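Local coordinates for CELL WALL surface anchor family protein (PDB 2X9Z) that forms the repeating backbone subunit of the pneumococcal pilus and probably supports adhesion of the bacterium, at residues Y36-K41 / W53-T58; G66-T71 / T89-K94; T180-N185 / G189-T194; Q193-T198 / V204-L209. The protein carries 1 engineered substitution. All blocks are in the same frame, centred on the assembly; numbering follows the deposited sequence.

Contact 1. Residues Y36-K41 / W53-T58; sequences YEIVTK and WSDRMT
Trp53 and Thr40 make the tightest part of this contact, through a hydrogen bond deep inside a beta sandwich. The indole NE1 of Trp53 donates to OG1 of Thr40 at 2.8 Å. The N-H...O angle is 155°, and the hydroxyl oxygen lies a little out of the ring plane. CB of Thr40 sits at the same nitrogen edge, in plane, so the threonine meets the rim of the indole and not its face. OG1 is put there by the Thr40 torsion (chi1 -51°), which sets it anti to the carbonyl carbon. The bond gives the buried indole N-H a partner and helps to set the turn of the ring.

Beyond this bond the packing is looser. CG2 of Ile38 approaches CD1 of Trp53 obliquely at 4.1 Å. The other branch of Ile38 runs out extended, and its CD1 comes within 3.7 Å of Asp55 OD2. The polar end of Asp55 has another partner, since OD1 is hydrogen-bonded to Lys7 NZ. Gram-positive pilin domains commonly carry an internal Lys-Asn isopeptide bond beside an acidic residue, and Lys7 with Asp55 is consistent with such a site.

The two strands run nearly antiparallel at 153°, with axes 10.5 Å apart, in different sheets. Strand 33-42 lies between strands 4-9 and 110-120. Strand 50-57 lies between strands 130-139 and 90-95, whose Leu93 and Leu95 touch Trp53.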
loop_
_atom_site.group_PDB
_atom_site.type_symbol
_atom_site.label_atom_id
_atom_site.label_comp_id
_atom_site.label_asym_id
_atom_site.label_seq_id
_atom_site.Cartn_x
_atom_site.Cartn_y
_atom_site.Cartn_z
ATOM N N TYR A 36 12.019 -7.770 -4.578
ATOM C CA TYR A 36 11.427 -7.199 -3.378
ATOM C C TYR A 36 10.915 -8.261 -2.421
ATOM O O TYR A 36 10.591 -9.380 -2.819
ATOM C CB TYR A 36 10.237 -6.322 -3.760
ATOM C CG TYR A 36 10.604 -4.992 -4.382
ATOM C CD1 TYR A 36 10.753 -4.852 -5.758
ATOM C CD2 TYR A 36 10.793 -3.874 -3.591
ATOM C CE1 TYR A 36 11.082 -3.630 -6.322
ATOM C CE2 TYR A 36 11.110 -2.661 -4.142
ATOM C CZ TYR A 36 11.253 -2.536 -5.503
ATOM O OH TYR A 36 11.584 -1.306 -6.029
ATOM N N GLU A 37 10.805 -7.881 -1.155
ATOM C CA GLU A 37 10.147 -8.729 -0.177
ATOM C C GLU A 37 9.409 -7.894 0.865
ATOM O O GLU A 37 9.842 -6.791 1.236
ATOM C CB GLU A 37 11.148 -9.669 0.492
ATOM C CG GLU A 37 12.184 -8.966 1.333
ATOM C CD GLU A 37 13.227 -9.918 1.882
ATOM O OE1 GLU A 37 13.773 -9.636 2.963
ATOM O OE2 GLU A 37 13.505 -10.946 1.229
ATOM N N ILE A 38 8.279 -8.428 1.317
ATOM C CA ILE A 38 7.489 -7.836 2.383
ATOM C C ILE A 38 7.428 -8.897 3.477
ATOM O O ILE A 38 7.003 -10.027 3.224
ATOM C CB ILE A 38 6.050 -7.534 1.904
ATOM C CG1 ILE A 38 6.055 -6.645 0.652
ATOM C CG2 ILE A 38 5.222 -6.929 3.032
ATOM C CD1 ILE A 38 4.729 -6.640 -0.057
ATOM N N VAL A 39 7.874 -8.544 4.678
ATOM C CA VAL A 39 7.895 -9.481 5.792
ATOM C C VAL A 39 6.978 -8.963 6.896
ATOM O O VAL A 39 7.096 -7.799 7.310
ATOM C CB VAL A 39 9.327 -9.670 6.342
ATOM C CG1 VAL A 39 9.307 -10.510 7.601
ATOM C CG2 VAL A 39 10.234 -10.293 5.277
ATOM N N THR A 40 6.058 -9.814 7.348
ATOM C CA THR A 40 5.070 -9.431 8.354
ATOM C C THR A 40 5.095 -10.421 9.507
ATOM O O THR A 40 5.111 -11.634 9.294
ATOM C CB THR A 40 3.648 -9.392 7.747
ATOM O OG1 THR A 40 3.671 -8.589 6.562
ATOM C CG2 THR A 40 2.652 -8.799 8.735
ATOM N N LYS A 41 5.118 -9.895 10.726
ATOM C CA LYS A 41 5.077 -10.715 11.923
ATOM C C LYS A 41 3.686 -10.627 12.528
ATOM O O LYS A 41 3.229 -9.546 12.891
ATOM C CB LYS A 41 6.093 -10.213 12.951
ATOM C CG LYS A 41 7.519 -10.170 12.462
ATOM C CD LYS A 41 8.132 -11.547 12.374
ATOM C CE LYS A 41 9.602 -11.450 11.984
ATOM N NZ LYS A 41 10.247 -12.791 11.867
ATOM N N TRP A 53 -2.610 -7.831 2.086
ATOM C CA TRP A 53 -1.491 -6.976 1.704
ATOM C C TRP A 53 -1.801 -6.337 0.355
ATOM O O TRP A 53 -2.243 -7.008 -0.571
ATOM C CB TRP A 53 -0.183 -7.766 1.591
ATOM C CG TRP A 53 0.316 -8.321 2.894
ATOM C CD1 TRP A 53 1.249 -7.753 3.729
ATOM C CD2 TRP A 53 -0.093 -9.547 3.520
ATOM N NE1 TRP A 53 1.447 -8.558 4.825
ATOM C CE2 TRP A 53 0.636 -9.661 4.723
ATOM C CE3 TRP A 53 -1.001 -10.558 3.180
ATOM C CZ2 TRP A 53 0.489 -10.745 5.587
ATOM C CZ3 TRP A 53 -1.147 -11.633 4.041
ATOM C CH2 TRP A 53 -0.403 -11.717 5.230
ATOM N N SER A 54 -1.540 -5.045 0.242
ATOM C CA SER A 54 -1.839 -4.302 -0.967
ATOM C C SER A 54 -0.575 -3.516 -1.328
ATOM O O SER A 54 -0.007 -2.828 -0.482
ATOM C CB SER A 54 -3.028 -3.371 -0.705
ATOM O OG SER A 54 -3.413 -2.643 -1.857
ATOM N N ASP A 55 -0.143 -3.615 -2.581
ATOM C CA ASP A 55 1.126 -3.044 -3.012
ATOM C C ASP A 55 0.962 -2.341 -4.364
ATOM O O ASP A 55 0.436 -2.921 -5.309
ATOM C CB ASP A 55 2.141 -4.186 -3.112
ATOM C CG ASP A 55 3.571 -3.718 -3.244
ATOM O OD1 ASP A 55 3.846 -2.530 -3.525
ATOM O OD2 ASP A 55 4.442 -4.596 -3.070
ATOM N N ARG A 56 1.405 -1.091 -4.458
ATOM C CA ARG A 56 1.426 -0.384 -5.741
ATOM C C ARG A 56 2.760 0.310 -5.901
ATOM O O ARG A 56 3.426 0.622 -4.915
ATOM C CB ARG A 56 0.296 0.642 -5.835
ATOM C CG ARG A 56 -1.106 0.049 -5.821
ATOM C CD ARG A 56 -1.389 -0.747 -7.104
ATOM N NE ARG A 56 -2.779 -1.212 -7.199
ATOM C CZ ARG A 56 -3.272 -2.267 -6.556
ATOM N NH1 ARG A 56 -2.500 -2.970 -5.742
ATOM N NH2 ARG A 56 -4.544 -2.610 -6.719
HETATM N N MSE A 57 3.164 0.560 -7.139
HETATM C CA MSE A 57 4.467 1.181 -7.352
HETATM C C MSE A 57 4.438 2.239 -8.444
HETATM O O MSE A 57 3.535 2.268 -9.290
HETATM C CB MSE A 57 5.537 0.119 -7.602
HETATM C CG MSE A 57 5.281 -0.769 -8.805
HETATM SE SE MSE A 57 6.103 -2.534 -8.562
HETATM C CE MSE A 57 4.794 -3.217 -7.283
ATOM N N THR A 58 5.417 3.133 -8.402
ATOM C CA THR A 58 5.455 4.268 -9.325
ATOM C C THR A 58 5.824 3.806 -10.737
ATOM O O THR A 58 6.344 2.704 -10.923
ATOM C CB THR A 58 6.375 5.379 -8.799
ATOM O OG1 THR A 58 7.677 4.842 -8.557
ATOM C CG2 THR A 58 5.819 5.921 -7.479
#

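Contact 2. Residues G66-T71 / T89-K94; sequences GTVKVT and TGFDLK
Val68 packs against Phe91 and Leu93 across the two sheets of a beta sandwich, in the range assigned to a Cna-B-like pilin domain. Strand 61-72 belongs to one sheet and strand 90-95 to the other. All the touching atoms are carbons, and no hydrogen bond joins the two segments.

The Val68 side chain forks at CB, and each branch has its own partner. CG1 stands anti to the backbone N (chi1 -178°) and meets CD1 of Leu93 at 4.0 Å. CG2 turns the other way and settles over one face of the Phe91 ring. It lies 4.3 Å from the ring centroid and 13° off the ring normal, a CH-pi contact. The methyl is displaced a little toward the rim, nearest to CD2. The Phe91 ring has aromatic company as well. Tyr116 meets it edge-to-face, and Phe63 lies against it with the planes at about 30°.

Leu93 makes up the second half of the contact. Its CG is anti to the backbone N, which carries the branches across toward strand 61-72. Val70 is the next residue of that strand to point toward this sheet, and strand 82-87 lies beside both valines through Leu84, Glu86 and Tyr82. A single methyl, Leu93 CD1, thus touches both valines: besides Val68 it lies 4.0 Å from Val70 CB and 4.1 Å from Val70 CG1.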
loop_
_atom_site.group_PDB
_atom_site.type_symbol
_atom_site.label_atom_id
_atom_site.label_comp_id
_atom_site.label_asym_id
_atom_site.label_seq_id
_atom_site.Cartn_x
_atom_site.Cartn_y
_atom_site.Cartn_z
ATOM N N GLY A 66 3.181 -12.579 -12.195
ATOM C CA GLY A 66 3.516 -13.989 -12.132
ATOM C C GLY A 66 4.664 -14.283 -11.182
ATOM O O GLY A 66 4.996 -15.451 -10.971
ATOM N N THR A 67 5.270 -13.242 -10.612
ATOM C CA THR A 67 6.444 -13.424 -9.756
ATOM C C THR A 67 6.157 -13.455 -8.256
ATOM O O THR A 67 7.084 -13.585 -7.461
ATOM C CB THR A 67 7.538 -12.352 -10.021
ATOM O OG1 THR A 67 7.084 -11.060 -9.599
ATOM C CG2 THR A 67 7.908 -12.312 -11.503
ATOM N N VAL A 68 4.892 -13.332 -7.857
ATOM C CA VAL A 68 4.561 -13.283 -6.431
ATOM C C VAL A 68 4.611 -14.670 -5.795
ATOM O O VAL A 68 3.977 -15.611 -6.286
ATOM C CB VAL A 68 3.179 -12.638 -6.174
ATOM C CG1 VAL A 68 2.896 -12.557 -4.684
ATOM C CG2 VAL A 68 3.111 -11.257 -6.792
ATOM N N LYS A 69 5.373 -14.784 -4.710
ATOM C CA LYS A 69 5.436 -16.001 -3.907
ATOM C C LYS A 69 5.147 -15.647 -2.453
ATOM O O LYS A 69 5.530 -14.578 -1.977
ATOM C CB LYS A 69 6.826 -16.639 -4.001
ATOM C CG LYS A 69 7.323 -16.913 -5.420
ATOM C CD LYS A 69 6.881 -18.269 -5.939
ATOM C CE LYS A 69 7.687 -18.688 -7.165
ATOM N NZ LYS A 69 7.469 -17.770 -8.304
ATOM N N VAL A 70 4.452 -16.531 -1.749
ATOM C CA VAL A 70 4.123 -16.271 -0.351
ATOM C C VAL A 70 4.376 -17.494 0.528
ATOM O O VAL A 70 3.982 -18.616 0.185
ATOM C CB VAL A 70 2.663 -15.770 -0.193
ATOM C CG1 VAL A 70 1.674 -16.743 -0.818
ATOM C CG2 VAL A 70 2.332 -15.514 1.272
ATOM N N THR A 71 5.041 -17.259 1.656
ATOM C CA THR A 71 5.376 -18.304 2.612
ATOM C C THR A 71 4.957 -17.881 4.014
ATOM O O THR A 71 4.903 -16.686 4.325
ATOM C CB THR A 71 6.904 -18.603 2.627
ATOM O OG1 THR A 71 7.624 -17.418 2.989
ATOM C CG2 THR A 71 7.379 -19.107 1.263
ATOM N N THR A 89 0.118 -2.125 -12.013
ATOM C CA THR A 89 0.978 -1.372 -11.103
ATOM C C THR A 89 1.246 -2.052 -9.758
ATOM O O THR A 89 1.837 -1.435 -8.872
ATOM C CB THR A 89 0.406 0.043 -10.836
ATOM O OG1 THR A 89 -0.921 -0.072 -10.307
ATOM C CG2 THR A 89 0.375 0.861 -12.124
ATOM N N GLY A 90 0.819 -3.302 -9.596
ATOM C CA GLY A 90 1.040 -4.002 -8.341
ATOM C C GLY A 90 0.064 -5.127 -8.103
ATOM O O GLY A 90 -0.419 -5.744 -9.045
ATOM N N PHE A 91 -0.239 -5.391 -6.840
ATOM C CA PHE A 91 -1.050 -6.548 -6.521
ATOM C C PHE A 91 -1.710 -6.420 -5.161
ATOM O O PHE A 91 -1.333 -5.567 -4.341
ATOM C CB PHE A 91 -0.201 -7.820 -6.558
ATOM C CG PHE A 91 0.859 -7.869 -5.488
ATOM C CD1 PHE A 91 0.590 -8.422 -4.236
ATOM C CD2 PHE A 91 2.124 -7.351 -5.727
ATOM C CE1 PHE A 91 1.572 -8.455 -3.248
ATOM C CE2 PHE A 91 3.103 -7.389 -4.743
ATOM C CZ PHE A 91 2.827 -7.943 -3.505
ATOM N N ASP A 92 -2.694 -7.279 -4.934
ATOM C CA ASP A 92 -3.332 -7.430 -3.634
ATOM C C ASP A 92 -3.362 -8.917 -3.322
ATOM O O ASP A 92 -3.702 -9.726 -4.186
ATOM C CB ASP A 92 -4.757 -6.875 -3.674
ATOM C CG ASP A 92 -4.794 -5.386 -3.929
ATOM O OD1 ASP A 92 -4.951 -4.646 -2.948
ATOM O OD2 ASP A 92 -4.671 -4.954 -5.100
ATOM N N LEU A 93 -2.983 -9.278 -2.097
ATOM C CA LEU A 93 -2.902 -10.679 -1.692
ATOM C C LEU A 93 -3.617 -10.799 -0.356
ATOM O O LEU A 93 -3.243 -10.135 0.609
ATOM C CB LEU A 93 -1.442 -11.139 -1.562
ATOM C CG LEU A 93 -1.194 -12.644 -1.358
ATOM C CD1 LEU A 93 0.223 -13.023 -1.775
ATOM C CD2 LEU A 93 -1.463 -13.103 0.077
ATOM N N LYS A 94 -4.653 -11.628 -0.304
ATOM C CA LYS A 94 -5.417 -11.786 0.918
ATOM C C LYS A 94 -5.462 -13.251 1.325
ATOM O O LYS A 94 -5.586 -14.140 0.477
ATOM C CB LYS A 94 -6.835 -11.260 0.722
ATOM C CG LYS A 94 -7.687 -12.086 -0.216
ATOM C CD LYS A 94 -9.152 -11.756 -0.039
ATOM C CE LYS A 94 -9.964 -13.011 0.181
ATOM N NZ LYS A 94 -11.355 -12.681 0.584
#

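Contact 3. Residues T180-N185 / G189-T194; sequences TFDLVN and GKVVQT
A beta hairpin joins strands 179-185 and 191-197, and a classic beta bulge interrupts it where two residues, Val192 and Gln193, are set against the single Leu183. Leu183 O takes two N-H groups there. Val192 N donates to Leu183 O at 2.8 Å. Gln193 N makes a weak, longer bond to Leu183 O, at 3.3 Å. Leu183 N completes the pair by donating to Gln193 O at 2.7 Å. The register shifts by one residue at this point, so that Val184 pairs with Val191 while Asp182 pairs with Thr194.

Closer to the turn, Asn185 N donates to Lys190 O at 3.0 Å, and Asn185 O receives Gly189 N at 2.9 Å. The amide oxygen of Asn185 bonds inside the turn itself, to Gln187 N and Ala188 N. Gly189 has a positive phi of 101°, a conformation that suits a residue without a side chain.

Side chains also meet across the hairpin. Leu183 lies on the side where it also reaches strand 215-219. Asp182 and Thr194 run alongside each other on the other face of the sheet. There Asp182 OD1 has two partners, a salt bridge from Arg220 NH2 and a hydrogen bond from Thr194 OG1. The hydroxyl of Thr194 comes in nearly along the C-O axis, with OG1 at 2.8 Å from Asp182 OD1.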
loop_
_atom_site.group_PDB
_atom_site.type_symbol
_atom_site.label_atom_id
_atom_site.label_comp_id
_atom_site.label_asym_id
_atom_site.label_seq_id
_atom_site.Cartn_x
_atom_site.Cartn_y
_atom_site.Cartn_z
ATOM N N THR A 180 -8.584 13.873 7.238
ATOM C CA THR A 180 -7.355 14.559 6.866
ATOM C C THR A 180 -6.478 13.632 6.029
ATOM O O THR A 180 -6.342 12.449 6.336
ATOM C CB THR A 180 -6.595 15.032 8.120
ATOM O OG1 THR A 180 -7.432 15.928 8.862
ATOM C CG2 THR A 180 -5.303 15.757 7.741
ATOM N N PHE A 181 -5.884 14.178 4.971
ATOM C CA PHE A 181 -5.007 13.409 4.094
ATOM C C PHE A 181 -3.692 14.134 3.906
ATOM O O PHE A 181 -3.665 15.348 3.745
ATOM C CB PHE A 181 -5.628 13.220 2.705
ATOM C CG PHE A 181 -6.935 12.490 2.719
ATOM C CD1 PHE A 181 -8.109 13.146 3.064
ATOM C CD2 PHE A 181 -7.000 11.146 2.371
ATOM C CE1 PHE A 181 -9.322 12.469 3.068
ATOM C CE2 PHE A 181 -8.210 10.465 2.375
ATOM C CZ PHE A 181 -9.366 11.128 2.729
ATOM N N ASP A 182 -2.604 13.381 3.906
ATOM C CA ASP A 182 -1.325 13.933 3.510
ATOM C C ASP A 182 -1.084 13.592 2.049
ATOM O O ASP A 182 -1.115 12.420 1.657
ATOM C CB ASP A 182 -0.221 13.376 4.396
ATOM C CG ASP A 182 -0.336 13.869 5.823
ATOM O OD1 ASP A 182 -0.315 15.102 6.028
ATOM O OD2 ASP A 182 -0.462 13.033 6.737
ATOM N N LEU A 183 -0.898 14.621 1.231
ATOM C CA LEU A 183 -0.495 14.408 -0.148
ATOM C C LEU A 183 1.024 14.253 -0.160
ATOM O O LEU A 183 1.755 15.172 0.201
ATOM C CB LEU A 183 -0.945 15.565 -1.040
ATOM C CG LEU A 183 -0.703 15.349 -2.538
ATOM C CD1 LEU A 183 -1.571 14.225 -3.085
ATOM C CD2 LEU A 183 -0.929 16.634 -3.326
ATOM N N VAL A 184 1.481 13.071 -0.559
ATOM C CA VAL A 184 2.887 12.699 -0.487
ATOM C C VAL A 184 3.412 12.478 -1.898
ATOM O O VAL A 184 2.723 11.900 -2.738
ATOM C CB VAL A 184 3.041 11.384 0.318
ATOM C CG1 VAL A 184 4.506 11.001 0.481
ATOM C CG2 VAL A 184 2.348 11.504 1.682
ATOM N N ASN A 185 4.624 12.949 -2.164
ATOM C CA ASN A 185 5.312 12.606 -3.400
ATOM C C ASN A 185 5.552 11.100 -3.368
ATOM O O ASN A 185 6.258 10.617 -2.489
ATOM C CB ASN A 185 6.638 13.372 -3.486
ATOM C CG ASN A 185 7.424 13.057 -4.749
ATOM O OD1 ASN A 185 7.482 11.917 -5.197
ATOM N ND2 ASN A 185 8.053 14.074 -5.312
ATOM N N GLY A 189 8.830 10.502 -1.249
ATOM C CA GLY A 189 8.342 10.187 0.086
ATOM C C GLY A 189 7.998 11.342 1.012
ATOM O O GLY A 189 7.548 11.122 2.139
ATOM N N LYS A 190 8.194 12.570 0.551
ATOM C CA LYS A 190 7.952 13.740 1.395
ATOM C C LYS A 190 6.529 14.291 1.278
ATOM O O LYS A 190 5.917 14.236 0.216
ATOM C CB LYS A 190 8.970 14.832 1.065
ATOM C CG LYS A 190 9.013 15.984 2.059
ATOM C CD LYS A 190 10.217 16.872 1.789
ATOM C CE LYS A 190 10.224 18.092 2.690
ATOM N NZ LYS A 190 11.368 18.987 2.354
ATOM N N VAL A 191 6.009 14.830 2.377
ATOM C CA VAL A 191 4.674 15.426 2.375
ATOM C C VAL A 191 4.674 16.791 1.676
ATOM O O VAL A 191 5.418 17.697 2.061
ATOM C CB VAL A 191 4.103 15.563 3.804
ATOM C CG1 VAL A 191 2.720 16.199 3.767
ATOM C CG2 VAL A 191 4.046 14.203 4.494
ATOM N N VAL A 192 3.831 16.927 0.652
ATOM C CA VAL A 192 3.778 18.175 -0.108
ATOM C C VAL A 192 2.609 19.064 0.290
ATOM O O VAL A 192 2.703 20.288 0.199
ATOM C CB VAL A 192 3.770 17.940 -1.638
ATOM C CG1 VAL A 192 5.078 17.300 -2.086
ATOM C CG2 VAL A 192 2.576 17.100 -2.048
ATOM N N GLN A 193 1.519 18.466 0.752
ATOM C CA GLN A 193 0.380 19.240 1.231
ATOM C C GLN A 193 -0.447 18.383 2.168
ATOM O O GLN A 193 -0.435 17.161 2.071
ATOM C CB GLN A 193 -0.485 19.717 0.060
ATOM C CG GLN A 193 -1.448 20.853 0.396
ATOM C CD GLN A 193 -0.760 22.209 0.481
ATOM O OE1 GLN A 193 0.429 22.344 0.168
ATOM N NE2 GLN A 193 -1.510 23.223 0.891
ATOM N N THR A 194 -1.135 19.030 3.093
ATOM C CA THR A 194 -2.081 18.349 3.957
ATOM C C THR A 194 -3.431 18.994 3.719
ATOM O O THR A 194 -3.546 20.218 3.762
ATOM C CB THR A 194 -1.681 18.475 5.435
ATOM O OG1 THR A 194 -0.409 17.841 5.630
ATOM C CG2 THR A 194 -2.720 17.819 6.335
#

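Contact 4. Residues Q193-T198 / V204-L209; sequences QTVTLT and VTVNGL
Val195 O probably accepts a hydrogen bond from Phe181 N, which holds Val195 in its sheet while its side chain packs on Val204 and Val206. The contact closes one margin of a small beta sandwich, consistent with a Cna-B-like domain. Strand 191-197 is an edge strand of a three-stranded sheet, and strand 203-206 an edge strand of a four-stranded one. The two run nearly antiparallel (165°) with axes 7.9 Å apart. They are not paired with each other, and no hydrogen bond crosses between the segments.

Three valines form the middle. Val195 spreads its two methyls over two partners. CG2 sits 4.0 Å from Val204 CG1, and Val195 CB faces the other methyl, CG2 of Val204, at 4.1 Å. With chi1 of Val195 at -58°, CG1 lies on the far side of CB from the carbonyl carbon and reaches Val206. Val195 and Val206 both also touch Phe217 of strand 215-219, so Phe217 of the three-stranded sheet adjoins this cluster.

The ends are looser. CB of Gln193 approaches Val206 CG1 at 4.4 Å, near the exposed surface. At the other end Leu197 brings its CD1 back to Val204, at 4.2 Å from Val204 CB. The centre is packed more tightly than either: Val195 CG1 and Val206 CG2 are only 3.4 Å apart, shorter than usual for two carbons.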
loop_
_atom_site.group_PDB
_atom_site.type_symbol
_atom_site.label_atom_id
_atom_site.label_comp_id
_atom_site.label_asym_id
_atom_site.label_seq_id
_atom_site.Cartn_x
_atom_site.Cartn_y
_atom_site.Cartn_z
ATOM N N GLN A 193 1.519 18.466 0.752
ATOM C CA GLN A 193 0.380 19.240 1.231
ATOM C C GLN A 193 -0.447 18.383 2.168
ATOM O O GLN A 193 -0.435 17.161 2.071
ATOM C CB GLN A 193 -0.485 19.717 0.060
ATOM C CG GLN A 193 -1.448 20.853 0.396
ATOM C CD GLN A 193 -0.760 22.209 0.481
ATOM O OE1 GLN A 193 0.429 22.344 0.168
ATOM N NE2 GLN A 193 -1.510 23.223 0.891
ATOM N N THR A 194 -1.135 19.030 3.093
ATOM C CA THR A 194 -2.081 18.349 3.957
ATOM C C THR A 194 -3.431 18.994 3.719
ATOM O O THR A 194 -3.546 20.218 3.762
ATOM C CB THR A 194 -1.681 18.475 5.435
ATOM O OG1 THR A 194 -0.409 17.841 5.630
ATOM C CG2 THR A 194 -2.720 17.819 6.335
ATOM N N VAL A 195 -4.440 18.176 3.428
ATOM C CA VAL A 195 -5.773 18.685 3.134
ATOM C C VAL A 195 -6.786 18.077 4.087
ATOM O O VAL A 195 -6.561 17.004 4.644
ATOM C CB VAL A 195 -6.203 18.383 1.680
ATOM C CG1 VAL A 195 -5.217 18.989 0.695
ATOM C CG2 VAL A 195 -6.334 16.881 1.452
ATOM N N THR A 196 -7.891 18.781 4.279
ATOM C CA THR A 196 -8.943 18.327 5.174
ATOM C C THR A 196 -10.281 18.339 4.454
ATOM O O THR A 196 -10.618 19.315 3.776
ATOM C CB THR A 196 -9.035 19.236 6.412
ATOM O OG1 THR A 196 -7.833 19.121 7.184
ATOM C CG2 THR A 196 -10.229 18.852 7.266
ATOM N N LEU A 197 -11.034 17.260 4.608
ATOM C CA LEU A 197 -12.371 17.172 4.055
ATOM C C LEU A 197 -13.373 17.280 5.194
ATOM O O LEU A 197 -13.473 16.382 6.034
ATOM C CB LEU A 197 -12.535 15.838 3.336
ATOM C CG LEU A 197 -13.749 15.625 2.438
ATOM C CD1 LEU A 197 -13.751 16.643 1.307
ATOM C CD2 LEU A 197 -13.745 14.202 1.883
ATOM N N THR A 198 -14.102 18.388 5.239
ATOM C CA THR A 198 -15.142 18.545 6.244
ATOM C C THR A 198 -16.309 17.636 5.895
ATOM O O THR A 198 -16.430 17.165 4.763
ATOM C CB THR A 198 -15.635 19.990 6.339
ATOM O OG1 THR A 198 -16.058 20.433 5.044
ATOM C CG2 THR A 198 -14.526 20.896 6.842
ATOM N N VAL A 204 -12.001 17.512 -2.460
ATOM C CA VAL A 204 -11.025 18.543 -2.160
ATOM C C VAL A 204 -9.925 18.502 -3.223
ATOM O O VAL A 204 -9.519 17.424 -3.665
ATOM C CB VAL A 204 -10.458 18.376 -0.736
ATOM C CG1 VAL A 204 -9.723 17.048 -0.588
ATOM C CG2 VAL A 204 -9.563 19.553 -0.368
ATOM N N THR A 205 -9.460 19.675 -3.644
ATOM C CA THR A 205 -8.492 19.775 -4.729
ATOM C C THR A 205 -7.217 20.467 -4.275
ATOM O O THR A 205 -7.262 21.478 -3.568
ATOM C CB THR A 205 -9.078 20.539 -5.936
ATOM O OG1 THR A 205 -10.258 19.872 -6.397
ATOM C CG2 THR A 205 -8.061 20.623 -7.073
ATOM N N VAL A 206 -6.083 19.907 -4.677
ATOM C CA VAL A 206 -4.795 20.551 -4.487
ATOM C C VAL A 206 -4.331 21.129 -5.823
ATOM O O VAL A 206 -4.400 20.460 -6.852
ATOM C CB VAL A 206 -3.747 19.568 -3.942
ATOM C CG1 VAL A 206 -2.393 20.251 -3.813
ATOM C CG2 VAL A 206 -4.198 19.001 -2.601
ATOM N N ASN A 207 -3.886 22.379 -5.808
ATOM C CA ASN A 207 -3.466 23.040 -7.035
ATOM C C ASN A 207 -1.950 23.213 -7.076
ATOM O O ASN A 207 -1.273 23.027 -6.066
ATOM C CB ASN A 207 -4.146 24.408 -7.164
ATOM C CG ASN A 207 -5.587 24.402 -6.670
ATOM O OD1 ASN A 207 -5.900 24.997 -5.636
ATOM N ND2 ASN A 207 -6.471 23.747 -7.414
ATOM N N GLY A 208 -1.422 23.553 -8.249
ATOM C CA GLY A 208 -0.033 23.956 -8.376
ATOM C C GLY A 208 0.990 22.838 -8.284
ATOM O O GLY A 208 2.145 23.078 -7.924
ATOM N N LEU A 209 0.568 21.623 -8.625
ATOM C CA LEU A 209 1.434 20.450 -8.555
ATOM C C LEU A 209 2.212 20.241 -9.852
ATOM O O LEU A 209 1.924 20.870 -10.872
ATOM C CB LEU A 209 0.608 19.200 -8.216
ATOM C CG LEU A 209 -0.100 19.242 -6.860
ATOM C CD1 LEU A 209 -1.152 18.146 -6.740
ATOM C CD2 LEU A 209 0.928 19.147 -5.744
#

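How the contacts relate
Contact 1 comes first and closes a short loop between strands 33-42 and 50-57. Contact 2 follows, closing the excursion from strand 61-72 to strand 90-95. Both join the same two sheets, and their centres are 8 Å apart. Strands 50-57 and 90-95 are neighbours, with a probable hydrogen bond from Trp53 N to Leu93 O. Contacts 3 and 4 belong to a second sandwich, about 20 to 32 Å from the first pair between centres. Contact 3 pairs two strands within one sheet; contact 4 carries on from Gln193 and Thr194, which both share, to the facing sheet. Contacts 1, 2 and 3 run in series, contact 4 opens where contact 3 ends, and none nests.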